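Probable glycosidase crf1 (Neosartorya fumigata, PDB 6IBU) couples chitin cleavage to transglycosylation, transferring chitin onto 1,6-beta-glucan or other chitin chains to cross-link the fungal cell wall. Local coordinates at residues 181-193 against 200-214. Residues are numbered along the deposited sequence; the frame is centred on the assembly and turned at random.
Sequences LRLGSWAGGDPSN and WAGGLTDYSAGPYTM
The carbonyl O of G189 takes the backbone N-H of T205 at 2.7 Å between O and N, nearly straight at 164°. That oxygen meets CA of L204 in a CA-H...O contact, while CD1 of L204 lies 3.4 Å from the same O of G189. A second CA-H...O contact, between CA of G189 and O of G203, brings the two backbones together at the turn 187-190. Within this turn, CB of A201 packs against the G188 backbone, 3.5 Å from C of G188. T205 has OG1 beside its own N and turned to G189, yet that hydroxyl is hydrogen-bonded to the carbonyl of T83.

Y207 swings back with CG anti to its carbonyl carbon (chi1 -61°), which carries OH over to CB of A187. A water links this hydroxyl with OD2 of D190, and the carboxylate stands 80° to the ring. OD1 of D190 is held separately, by the backbone N of S192 in an Asx turn and by Q56. On the outer side, CD1 of L204 rests 3.9 Å from CG of P191, the two side chains crossing at about a right angle.

Farther up the strand, M214 reaches across with its chain extended beyond CG, putting SD 3.3 Å from O of G184 and CE near CB of L183. This joins strand 212-223 to strand 179-187 of the facing sheet.

W186 turns the other way: its CH2 meets CZ3 of W200 at 3.8 Å, one side chain running square to the other, and NE1 of W186 bonds to S88. W186 binds chitin; W200 packs beside it, its side chain about 4 Å from that of chitin-binding E102 (nearest atoms), by similarity the proton donor. Together they line the substrate cleft wall where strand 179-187 ends in the GH16 beta-jelly-roll sandwich.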
loop_
_atom_site.group_PDB
_atom_site.type_symbol
_atom_site.label_atom_id
_atom_site.label_comp_id
_atom_site.label_asym_id
_atom_site.label_seq_id
_atom_site.Cartn_x
_atom_site.Cartn_y
_atom_site.Cartn_z
ATOM N N LEU A 181 5.513 0.797 3.712
ATOM C CA LEU A 181 4.795 1.215 2.495
ATOM C C LEU A 181 5.304 0.362 1.333
ATOM O O LEU A 181 6.513 0.284 1.140
ATOM C CB LEU A 181 5.044 2.713 2.319
ATOM C CG LEU A 181 4.470 3.361 1.069
ATOM C CD1 LEU A 181 2.952 3.231 1.009
ATOM C CD2 LEU A 181 4.902 4.821 1.031
ATOM N N ARG A 182 4.397 -0.291 0.612
ATOM C CA ARG A 182 4.718 -1.087 -0.600
ATOM C C ARG A 182 4.066 -0.377 -1.788
ATOM O O ARG A 182 2.883 -0.003 -1.698
ATOM C CB ARG A 182 4.238 -2.534 -0.452
ATOM C CG ARG A 182 4.378 -3.062 0.975
ATOM C CD ARG A 182 4.413 -4.573 1.181
ATOM N NE ARG A 182 5.148 -5.245 0.114
ATOM C CZ ARG A 182 4.950 -6.497 -0.275
ATOM N NH1 ARG A 182 4.034 -7.246 0.319
ATOM N NH2 ARG A 182 5.666 -6.992 -1.270
ATOM N N LEU A 183 4.806 -0.129 -2.853
ATOM C CA LEU A 183 4.216 0.414 -4.096
ATOM C C LEU A 183 4.448 -0.615 -5.187
ATOM O O LEU A 183 5.565 -1.136 -5.277
ATOM C CB LEU A 183 4.889 1.733 -4.445
ATOM C CG LEU A 183 4.710 2.834 -3.416
ATOM C CD1 LEU A 183 5.643 3.989 -3.712
ATOM C CD2 LEU A 183 3.260 3.290 -3.398
ATOM N N GLY A 184 3.450 -0.838 -6.031
ATOM C CA GLY A 184 3.642 -1.782 -7.139
ATOM C C GLY A 184 2.472 -1.861 -8.079
ATOM O O GLY A 184 1.355 -1.457 -7.731
ATOM N N SER A 185 2.748 -2.424 -9.241
ATOM C CA SER A 185 1.745 -2.776 -10.265
ATOM C C SER A 185 1.919 -4.254 -10.553
ATOM O O SER A 185 3.007 -4.760 -10.337
ATOM C CB SER A 185 1.896 -1.928 -11.493
ATOM O OG SER A 185 3.166 -2.171 -12.098
ATOM N N TRP A 186 0.855 -4.896 -11.005
ATOM C CA TRP A 186 0.822 -6.345 -11.285
ATOM C C TRP A 186 -0.435 -6.668 -12.085
ATOM O O TRP A 186 -1.353 -5.858 -12.103
ATOM C CB TRP A 186 0.854 -7.131 -9.979
ATOM C CG TRP A 186 -0.176 -6.720 -8.982
ATOM C CD1 TRP A 186 -0.163 -5.591 -8.217
ATOM C CD2 TRP A 186 -1.331 -7.469 -8.576
ATOM N NE1 TRP A 186 -1.239 -5.577 -7.378
ATOM C CE2 TRP A 186 -1.966 -6.719 -7.561
ATOM C CE3 TRP A 186 -1.876 -8.706 -8.943
ATOM C CZ2 TRP A 186 -3.132 -7.144 -6.939
ATOM C CZ3 TRP A 186 -3.034 -9.130 -8.331
ATOM C CH2 TRP A 186 -3.646 -8.360 -7.336
ATOM N N ALA A 187 -0.467 -7.837 -12.701
ATOM C CA ALA A 187 -1.624 -8.266 -13.508
ATOM C C ALA A 187 -2.577 -9.043 -12.610
ATOM O O ALA A 187 -2.339 -10.214 -12.408
ATOM C CB ALA A 187 -1.149 -9.081 -14.676
ATOM N N GLY A 188 -3.618 -8.400 -12.089
ATOM C CA GLY A 188 -4.725 -9.099 -11.416
ATOM C C GLY A 188 -5.390 -10.034 -12.399
ATOM O O GLY A 188 -5.905 -11.064 -11.990
ATOM N N GLY A 189 -5.342 -9.671 -13.679
ATOM C CA GLY A 189 -5.949 -10.426 -14.779
ATOM C C GLY A 189 -4.985 -11.407 -15.433
ATOM O O GLY A 189 -5.235 -11.769 -16.579
ATOM N N ASP A 190 -3.906 -11.799 -14.755
ATOM C CA ASP A 190 -3.021 -12.919 -15.159
ATOM C C ASP A 190 -3.898 -14.152 -15.334
ATOM O O ASP A 190 -4.657 -14.477 -14.427
ATOM C CB ASP A 190 -1.960 -13.135 -14.081
ATOM C CG ASP A 190 -0.848 -14.104 -14.437
ATOM O OD1 ASP A 190 -1.182 -15.189 -14.952
ATOM O OD2 ASP A 190 0.341 -13.778 -14.119
ATOM N N PRO A 191 -3.859 -14.855 -16.489
ATOM C CA PRO A 191 -4.666 -16.063 -16.680
ATOM C C PRO A 191 -4.448 -17.135 -15.597
ATOM O O PRO A 191 -5.357 -17.869 -15.280
ATOM C CB PRO A 191 -4.209 -16.604 -18.038
ATOM C CG PRO A 191 -3.616 -15.416 -18.754
ATOM C CD PRO A 191 -3.060 -14.519 -17.672
ATOM N N SER A 192 -3.255 -17.165 -15.007
ATOM C CA SER A 192 -2.893 -18.120 -13.935
ATOM C C SER A 192 -3.544 -17.737 -12.600
ATOM O O SER A 192 -3.401 -18.511 -11.652
ATOM C CB SER A 192 -1.403 -18.237 -13.810
ATOM O OG SER A 192 -0.912 -17.374 -12.800
ATOM N N ASN A 193 -4.222 -16.601 -12.494
ATOM C CA ASN A 193 -4.832 -16.181 -11.207
ATOM C C ASN A 193 -6.184 -16.865 -11.042
ATOM O O ASN A 193 -6.802 -17.273 -12.024
ATOM C CB ASN A 193 -4.984 -14.665 -11.119
ATOM C CG ASN A 193 -3.673 -13.934 -10.946
ATOM O OD1 ASN A 193 -2.634 -14.540 -10.702
ATOM N ND2 ASN A 193 -3.721 -12.620 -11.075
ATOM N N TRP A 200 -12.315 -9.411 -10.273
ATOM C CA TRP A 200 -12.100 -8.226 -9.418
ATOM C C TRP A 200 -11.232 -7.202 -10.169
ATOM O O TRP A 200 -11.574 -6.021 -10.144
ATOM C CB TRP A 200 -11.489 -8.665 -8.094
ATOM C CG TRP A 200 -10.905 -7.499 -7.386
ATOM C CD1 TRP A 200 -11.588 -6.570 -6.672
ATOM C CD2 TRP A 200 -9.532 -7.094 -7.393
ATOM N NE1 TRP A 200 -10.720 -5.633 -6.188
ATOM C CE2 TRP A 200 -9.454 -5.926 -6.612
ATOM C CE3 TRP A 200 -8.363 -7.602 -7.965
ATOM C CZ2 TRP A 200 -8.252 -5.261 -6.386
ATOM C CZ3 TRP A 200 -7.173 -6.951 -7.724
ATOM C CH2 TRP A 200 -7.122 -5.794 -6.954
ATOM N N ALA A 201 -10.192 -7.679 -10.860
ATOM C CA ALA A 201 -9.215 -6.859 -11.613
ATOM C C ALA A 201 -9.892 -6.229 -12.836
ATOM O O ALA A 201 -9.360 -5.265 -13.371
ATOM C CB ALA A 201 -8.001 -7.683 -11.974
ATOM N N GLY A 202 -11.049 -6.740 -13.246
ATOM C CA GLY A 202 -11.800 -6.189 -14.389
ATOM C C GLY A 202 -11.547 -6.946 -15.686
ATOM O O GLY A 202 -11.979 -6.464 -16.740
ATOM N N GLY A 203 -10.911 -8.103 -15.622
ATOM C CA GLY A 203 -10.802 -9.002 -16.778
ATOM C C GLY A 203 -9.390 -9.498 -16.979
ATOM O O GLY A 203 -8.507 -9.071 -16.246
ATOM N N LEU A 204 -9.209 -10.346 -17.983
ATOM C CA LEU A 204 -7.930 -10.939 -18.435
ATOM C C LEU A 204 -6.971 -9.825 -18.859
ATOM O O LEU A 204 -7.406 -8.885 -19.572
ATOM C CB LEU A 204 -8.258 -11.838 -19.630
ATOM C CG LEU A 204 -7.378 -13.056 -19.843
ATOM C CD1 LEU A 204 -7.138 -13.790 -18.534
ATOM C CD2 LEU A 204 -8.032 -13.961 -20.875
ATOM N N THR A 205 -5.702 -9.947 -18.494
ATOM C CA THR A 205 -4.674 -8.981 -18.941
ATOM C C THR A 205 -4.123 -9.467 -20.272
ATOM O O THR A 205 -3.842 -10.654 -20.363
ATOM C CB THR A 205 -3.570 -8.796 -17.902
ATOM O OG1 THR A 205 -4.200 -8.190 -16.781
ATOM C CG2 THR A 205 -2.435 -7.937 -18.412
ATOM N N ASP A 206 -4.014 -8.561 -21.238
ATOM C CA ASP A 206 -3.409 -8.803 -22.566
ATOM C C ASP A 206 -2.035 -8.122 -22.574
ATOM O O ASP A 206 -1.985 -6.929 -22.897
ATOM C CB ASP A 206 -4.318 -8.272 -23.679
ATOM C CG ASP A 206 -3.787 -8.553 -25.077
ATOM O OD1 ASP A 206 -3.284 -9.683 -25.278
ATOM O OD2 ASP A 206 -3.897 -7.656 -25.952
ATOM N N TYR A 207 -0.978 -8.852 -22.215
ATOM C CA TYR A 207 0.390 -8.300 -22.046
ATOM C C TYR A 207 0.908 -7.696 -23.343
ATOM O O TYR A 207 1.582 -6.664 -23.292
ATOM C CB TYR A 207 1.348 -9.379 -21.570
ATOM C CG TYR A 207 0.948 -9.939 -20.239
ATOM C CD1 TYR A 207 1.218 -9.257 -19.070
ATOM C CD2 TYR A 207 0.289 -11.148 -20.162
ATOM C CE1 TYR A 207 0.853 -9.780 -17.840
ATOM C CE2 TYR A 207 -0.082 -11.686 -18.945
ATOM C CZ TYR A 207 0.186 -10.987 -17.787
ATOM O OH TYR A 207 -0.191 -11.539 -16.608
ATOM N N SER A 208 0.582 -8.311 -24.476
ATOM C CA SER A 208 1.080 -7.878 -25.802
ATOM C C SER A 208 0.528 -6.482 -26.141
ATOM O O SER A 208 1.241 -5.726 -26.825
ATOM C CB SER A 208 0.767 -8.934 -26.834
ATOM O OG SER A 208 -0.328 -9.764 -26.430
ATOM N N ALA A 209 -0.661 -6.118 -25.629
ATOM C CA ALA A 209 -1.300 -4.801 -25.873
ATOM C C ALA A 209 -0.709 -3.756 -24.923
ATOM O O ALA A 209 -1.125 -2.577 -24.995
ATOM C CB ALA A 209 -2.794 -4.913 -25.709
ATOM N N GLY A 210 0.258 -4.167 -24.096
ATOM C CA GLY A 210 0.977 -3.307 -23.146
ATOM C C GLY A 210 2.027 -2.415 -23.822
ATOM O O GLY A 210 1.897 -2.049 -24.992
ATOM N N PRO A 211 3.070 -1.970 -23.089
ATOM C CA PRO A 211 3.180 -2.249 -21.659
ATOM C C PRO A 211 2.312 -1.271 -20.860
ATOM O O PRO A 211 1.873 -0.258 -21.366
ATOM C CB PRO A 211 4.679 -2.059 -21.409
ATOM C CG PRO A 211 5.031 -0.924 -22.354
ATOM C CD PRO A 211 4.196 -1.167 -23.596
ATOM N N TYR A 212 2.059 -1.622 -19.617
ATOM C CA TYR A 212 1.203 -0.806 -18.736
ATOM C C TYR A 212 2.051 -0.297 -17.605
ATOM O O TYR A 212 2.675 -1.119 -16.926
ATOM C CB TYR A 212 0.049 -1.648 -18.226
ATOM C CG TYR A 212 -0.667 -2.356 -19.338
ATOM C CD1 TYR A 212 -1.454 -1.650 -20.229
ATOM C CD2 TYR A 212 -0.564 -3.728 -19.480
ATOM C CE1 TYR A 212 -2.150 -2.301 -21.227
ATOM C CE2 TYR A 212 -1.246 -4.394 -20.479
ATOM C CZ TYR A 212 -2.029 -3.673 -21.355
ATOM O OH TYR A 212 -2.681 -4.329 -22.345
ATOM N N THR A 213 2.082 1.019 -17.440
ATOM C CA THR A 213 2.989 1.624 -16.442
ATOM C C THR A 213 2.219 2.487 -15.451
ATOM O O THR A 213 1.515 3.415 -15.865
ATOM C CB THR A 213 4.139 2.381 -17.106
ATOM O OG1 THR A 213 4.809 1.470 -17.982
ATOM C CG2 THR A 213 5.100 2.909 -16.067
ATOM N N MET A 214 2.412 2.199 -14.174
ATOM C CA MET A 214 1.997 3.060 -13.037
ATOM C C MET A 214 3.185 3.978 -12.720
ATOM O O MET A 214 4.328 3.522 -12.804
ATOM C CB MET A 214 1.608 2.172 -11.847
ATOM C CG MET A 214 1.885 2.753 -10.461
ATOM S SD MET A 214 1.626 1.468 -9.174
ATOM C CE MET A 214 2.233 2.343 -7.742
HETATM O O HOH W 1 1.466 -11.568 -14.560
#